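Local structure of putative Lipoprotein (Clostridium perfringens, 5J7R) at the interface of chains A and B and the interface of chains A and C. The protein is a putative lipoprotein that may take part in sporulation or spore germination, though the structure alone does not show its activity. Sequence-based numbering; all coordinates share one arbitrary frame. Chains: chain A/B/C, Putative Lipoprotein.

Contacts 1 and 2 lie about 21 Å apart, measured between the centres of their C-alpha atoms. Both use strand 24-32 of chain A, at opposite ends. Contact 1 takes its last residues, together with the start of strand 42-50 in the same chain, and sets them against a loop of chain B. Contact 2 takes its first residues and pairs them with strand 42-50 of chain C. One strand of chain A thus touches two other copies. This could link the copies within the deposited assembly of four, but the structure alone does not show that this oligomer forms in the cell.

Contact 1: the interface of chains A and B. Residues chain A 31-33, 43-45; chain B 73-74.
A:Asp32 and B:Ala74 pair through their backbones in an antiparallel beta bridge, with the amide N of each bonded to the carbonyl O of the other. The bridge joins the end of strand 24-32 to a loop of a second copy of this sporulation and spore germination family protein. The bond from B:Ala74 N to A:Asp32 O is 2.9 Å long and nearly straight, with 172° at the hydrogen, and it lies in the plane of the carbonyl. The return bond from A:Asp32 N to B:Ala74 O is 3.0 Å and more bent, with 143° at the hydrogen.

B:Leu73 carries most of the side-chain contact. It lies across the two chain A strands, and its methyls divide the work. CD2 touches A:Glu43, 3.7 Å from CB, and also meets the carboxylate oxygen OE2 at 3.4 Å. Here a polar tip rests against a methyl. The two side chains cross obliquely. CD1 turns to the backbone of strand 42-50 and lies 3.9 Å from the carbonyl O of A:Glu43. It also comes near the carbonyl of A:Gln44 and CB of A:Gln45. With CG anti to its carbonyl carbon (chi1 -53°), B:Leu73 reaches from strand 24-32 across to strand 42-50.

At its base, CB of B:Leu73 packs on CB of A:Phe31 at 4.0 Å. The ring of A:Phe31 takes little part, and its CD1 edge atom only comes near B:Ala74 O. A:Asp32 meets the small methyl of B:Ala74 with its CB, 4.1 Å from B:Ala74 CB, and the same CB lies against B:Ala74 O at 3.4 Å. The interface is two-fold symmetric, and the same patch recurs with the chains exchanged. It may belong to a dimer, although the structure alone does not establish one in solution.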
loop_
_atom_site.group_PDB
_atom_site.type_symbol
_atom_site.label_atom_id
_atom_site.label_comp_id
_atom_site.label_asym_id
_atom_site.label_seq_id
_atom_site.Cartn_x
_atom_site.Cartn_y
_atom_site.Cartn_z
ATOM N N PHE A 31 1.299 18.550 -11.811
ATOM C CA PHE A 31 0.615 19.827 -11.639
ATOM C C PHE A 31 0.701 20.655 -12.912
ATOM O O PHE A 31 1.300 20.232 -13.903
ATOM C CB PHE A 31 1.180 20.589 -10.444
ATOM C CG PHE A 31 0.882 19.936 -9.137
ATOM C CD1 PHE A 31 -0.376 20.072 -8.557
ATOM C CD2 PHE A 31 1.851 19.204 -8.464
ATOM C CE1 PHE A 31 -0.662 19.468 -7.347
ATOM C CE2 PHE A 31 1.571 18.610 -7.249
ATOM C CZ PHE A 31 0.316 18.743 -6.689
ATOM N N ASP A 32 0.082 21.829 -12.884
ATOM C CA ASP A 32 0.064 22.717 -14.041
ATOM C C ASP A 32 1.393 23.477 -14.182
ATOM O O ASP A 32 1.760 24.276 -13.315
ATOM C CB ASP A 32 -1.108 23.702 -13.904
ATOM C CG ASP A 32 -1.316 24.563 -15.135
ATOM O OD1 ASP A 32 -0.674 24.319 -16.174
ATOM O OD2 ASP A 32 -2.150 25.486 -15.071
ATOM N N GLY A 33 2.109 23.207 -15.270
ATOM C CA GLY A 33 3.390 23.875 -15.567
ATOM C C GLY A 33 3.300 24.748 -16.817
ATOM O O GLY A 33 4.310 24.988 -17.482
ATOM N N GLU A 43 3.882 19.328 -15.335
ATOM C CA GLU A 43 5.228 19.010 -14.839
ATOM C C GLU A 43 5.127 18.173 -13.550
ATOM O O GLU A 43 4.204 18.328 -12.761
ATOM C CB GLU A 43 6.071 20.294 -14.675
ATOM C CG GLU A 43 6.823 20.694 -15.926
ATOM C CD GLU A 43 7.448 22.066 -15.819
ATOM O OE1 GLU A 43 7.466 22.813 -16.828
ATOM O OE2 GLU A 43 7.879 22.412 -14.703
ATOM N N GLN A 44 6.063 17.257 -13.376
ATOM C CA GLN A 44 6.069 16.399 -12.230
ATOM C C GLN A 44 6.652 17.039 -10.998
ATOM O O GLN A 44 7.541 17.869 -11.078
ATOM C CB GLN A 44 6.967 15.182 -12.493
ATOM C CG GLN A 44 6.578 14.287 -13.654
ATOM C CD GLN A 44 7.608 13.201 -13.926
ATOM O OE1 GLN A 44 8.779 13.363 -13.599
ATOM N NE2 GLN A 44 7.188 12.105 -14.552
ATOM N N GLN A 45 6.156 16.584 -9.858
ATOM C CA GLN A 45 6.645 16.960 -8.533
ATOM C C GLN A 45 6.692 15.617 -7.814
ATOM O O GLN A 45 5.672 14.947 -7.669
ATOM C CB GLN A 45 5.719 17.908 -7.803
ATOM C CG GLN A 45 6.186 18.209 -6.388
ATOM C CD GLN A 45 5.276 19.164 -5.569
ATOM O OE1 GLN A 45 4.869 18.773 -4.499
ATOM N NE2 GLN A 45 4.922 20.370 -6.072
ATOM N N LEU B 73 5.222 25.530 -9.905
ATOM C CA LEU B 73 4.027 24.924 -10.475
ATOM C C LEU B 73 2.741 25.527 -9.924
ATOM O O LEU B 73 2.729 26.088 -8.826
ATOM C CB LEU B 73 4.068 23.419 -10.228
ATOM C CG LEU B 73 5.359 22.734 -10.687
ATOM C CD1 LEU B 73 5.338 21.244 -10.381
ATOM C CD2 LEU B 73 5.618 22.965 -12.168
ATOM N N ALA B 74 1.666 25.418 -10.704
ATOM C CA ALA B 74 0.355 25.937 -10.323
ATOM C C ALA B 74 -0.618 24.796 -10.027
ATOM O O ALA B 74 -0.464 23.689 -10.557
ATOM C CB ALA B 74 -0.203 26.810 -11.426
#

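Contact 2: the interface of chains A and C. Residues chain A 22, 24-27; chain C 44-46, 48.
Strand 24-32 of chain A and strand 42-50 of chain C meet in a parallel beta pairing, which extends a sheet from one copy to the next. Both copies are the same sporulation and spore germination family protein, and the pairing may help to build the deposited assembly of four. The patch is part of an interface that is not an exact two-fold.

A:Asp24 and A:Asp26 grip the backbone of C:Glu46 from both sides of A:Ile25. C:Glu46 N gives a nearly straight bond to A:Asp24 O, 2.8 Å long. A:Asp26 N gives one of 3.0 Å to C:Glu46 O. Each donor is tilted from the acceptor's carbonyl plane, the first by 31°. At the start of the ladder A:Asp24 N makes a weak bond to C:Gln44 O. At the far end the strands part, and water 1 fills the next rung. It lies 2.7 Å from A:Asp26 O and 3.0 Å from C:Leu48 N.

The side chains of A:Ile25 and C:Glu46 lie side by side and point the same way. CG of C:Glu46 is anti to its backbone N (chi1 -174°), and the extended chain runs alongside the isoleucine. Carboxylate oxygen OE2 then rests against the branch, 3.4 Å from A:Ile25 CG1, and touches CD1 as well. This is a polar atom on an apolar surface.

The side chains of A:Asp26 and C:Gln45 cross at a slant, with amide NE2 of C:Gln45 3.3 Å from carboxylate oxygen OD2 of A:Asp26. This is a polar contact. The carboxylate and amide planes stand 86° apart, so the groups meet nearly at right angles. Beside the water, methyl CD2 of A:Leu27 packs on CD1 of C:Leu48 at 4.0 Å, which adds an apolar contact where the strands diverge.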
loop_
_atom_site.group_PDB
_atom_site.type_symbol
_atom_site.label_atom_id
_atom_site.label_comp_id
_atom_site.label_asym_id
_atom_site.label_seq_id
_atom_site.Cartn_x
_atom_site.Cartn_y
_atom_site.Cartn_z
ATOM N N ILE A 22 4.000 -2.624 3.123
ATOM C CA ILE A 22 3.946 -2.126 1.736
ATOM C C ILE A 22 5.257 -1.429 1.309
ATOM O O ILE A 22 5.668 -1.543 0.172
ATOM C CB ILE A 22 2.791 -1.123 1.519
ATOM C CG1 ILE A 22 1.466 -1.699 2.051
ATOM C CG2 ILE A 22 2.697 -0.757 0.037
ATOM C CD1 ILE A 22 0.310 -0.717 2.057
ATOM N N ASP A 24 8.045 2.020 0.851
ATOM C CA ASP A 24 7.985 3.292 0.122
ATOM C C ASP A 24 7.685 3.109 -1.362
ATOM O O ASP A 24 8.119 2.134 -1.956
ATOM C CB ASP A 24 9.313 4.068 0.263
ATOM C CG ASP A 24 9.609 4.498 1.694
ATOM O OD1 ASP A 24 8.715 4.419 2.563
ATOM O OD2 ASP A 24 10.763 4.926 1.948
ATOM N N ILE A 25 6.933 4.049 -1.941
ATOM C CA ILE A 25 6.629 4.036 -3.378
ATOM C C ILE A 25 6.989 5.431 -3.895
ATOM O O ILE A 25 6.386 6.419 -3.511
ATOM C CB ILE A 25 5.161 3.706 -3.723
ATOM C CG1 ILE A 25 4.699 2.466 -2.943
ATOM C CG2 ILE A 25 4.997 3.568 -5.240
ATOM C CD1 ILE A 25 3.250 2.093 -3.153
ATOM N N ASP A 26 7.981 5.492 -4.766
ATOM C CA ASP A 26 8.463 6.749 -5.280
ATOM C C ASP A 26 7.674 7.059 -6.551
ATOM O O ASP A 26 7.810 6.359 -7.537
ATOM C CB ASP A 26 9.975 6.611 -5.533
ATOM C CG ASP A 26 10.648 7.927 -5.823
ATOM O OD1 ASP A 26 9.952 8.968 -5.799
ATOM O OD2 ASP A 26 11.878 7.913 -6.078
ATOM N N LEU A 27 6.851 8.105 -6.510
ATOM C CA LEU A 27 5.999 8.483 -7.631
ATOM C C LEU A 27 6.025 9.976 -7.901
ATOM O O LEU A 27 6.700 10.744 -7.226
ATOM C CB LEU A 27 4.539 8.193 -7.266
ATOM C CG LEU A 27 4.153 6.772 -6.907
ATOM C CD1 LEU A 27 2.710 6.687 -6.416
ATOM C CD2 LEU A 27 4.361 5.853 -8.099
ATOM N N GLN C 44 12.643 -1.584 1.206
ATOM C CA GLN C 44 12.352 -1.416 -0.205
ATOM C C GLN C 44 11.809 -0.047 -0.561
ATOM O O GLN C 44 11.148 0.618 0.233
ATOM C CB GLN C 44 11.392 -2.500 -0.736
ATOM C CG GLN C 44 9.944 -2.416 -0.300
ATOM C CD GLN C 44 9.064 -3.391 -1.058
ATOM O OE1 GLN C 44 8.207 -3.006 -1.881
ATOM N NE2 GLN C 44 9.309 -4.662 -0.835
ATOM N N GLN C 45 12.143 0.373 -1.770
ATOM C CA GLN C 45 11.654 1.590 -2.340
ATOM C C GLN C 45 11.208 1.130 -3.709
ATOM O O GLN C 45 12.020 0.713 -4.527
ATOM C CB GLN C 45 12.711 2.664 -2.458
ATOM C CG GLN C 45 12.180 3.902 -3.160
ATOM C CD GLN C 45 13.210 4.980 -3.273
ATOM O OE1 GLN C 45 13.830 5.411 -2.290
ATOM N NE2 GLN C 45 13.411 5.425 -4.493
ATOM N N GLU C 46 9.904 1.175 -3.925
ATOM C CA GLU C 46 9.313 0.781 -5.155
ATOM C C GLU C 46 9.408 1.916 -6.172
ATOM O O GLU C 46 9.363 3.094 -5.821
ATOM C CB GLU C 46 7.885 0.327 -4.870
ATOM C CG GLU C 46 7.127 -0.269 -6.032
ATOM C CD GLU C 46 5.838 -0.933 -5.560
ATOM O OE1 GLU C 46 5.427 -1.928 -6.164
ATOM O OE2 GLU C 46 5.256 -0.498 -4.546
ATOM N N LEU C 48 8.434 2.876 -10.485
ATOM C CA LEU C 48 7.673 2.561 -11.687
ATOM C C LEU C 48 8.230 3.207 -12.925
ATOM O O LEU C 48 8.091 4.411 -13.102
ATOM C CB LEU C 48 6.216 2.988 -11.556
ATOM C CG LEU C 48 5.275 2.150 -10.680
ATOM C CD1 LEU C 48 5.652 2.198 -9.210
ATOM C CD2 LEU C 48 3.881 2.679 -10.851
HETATM O O HOH W 1 8.507 5.869 -10.054
#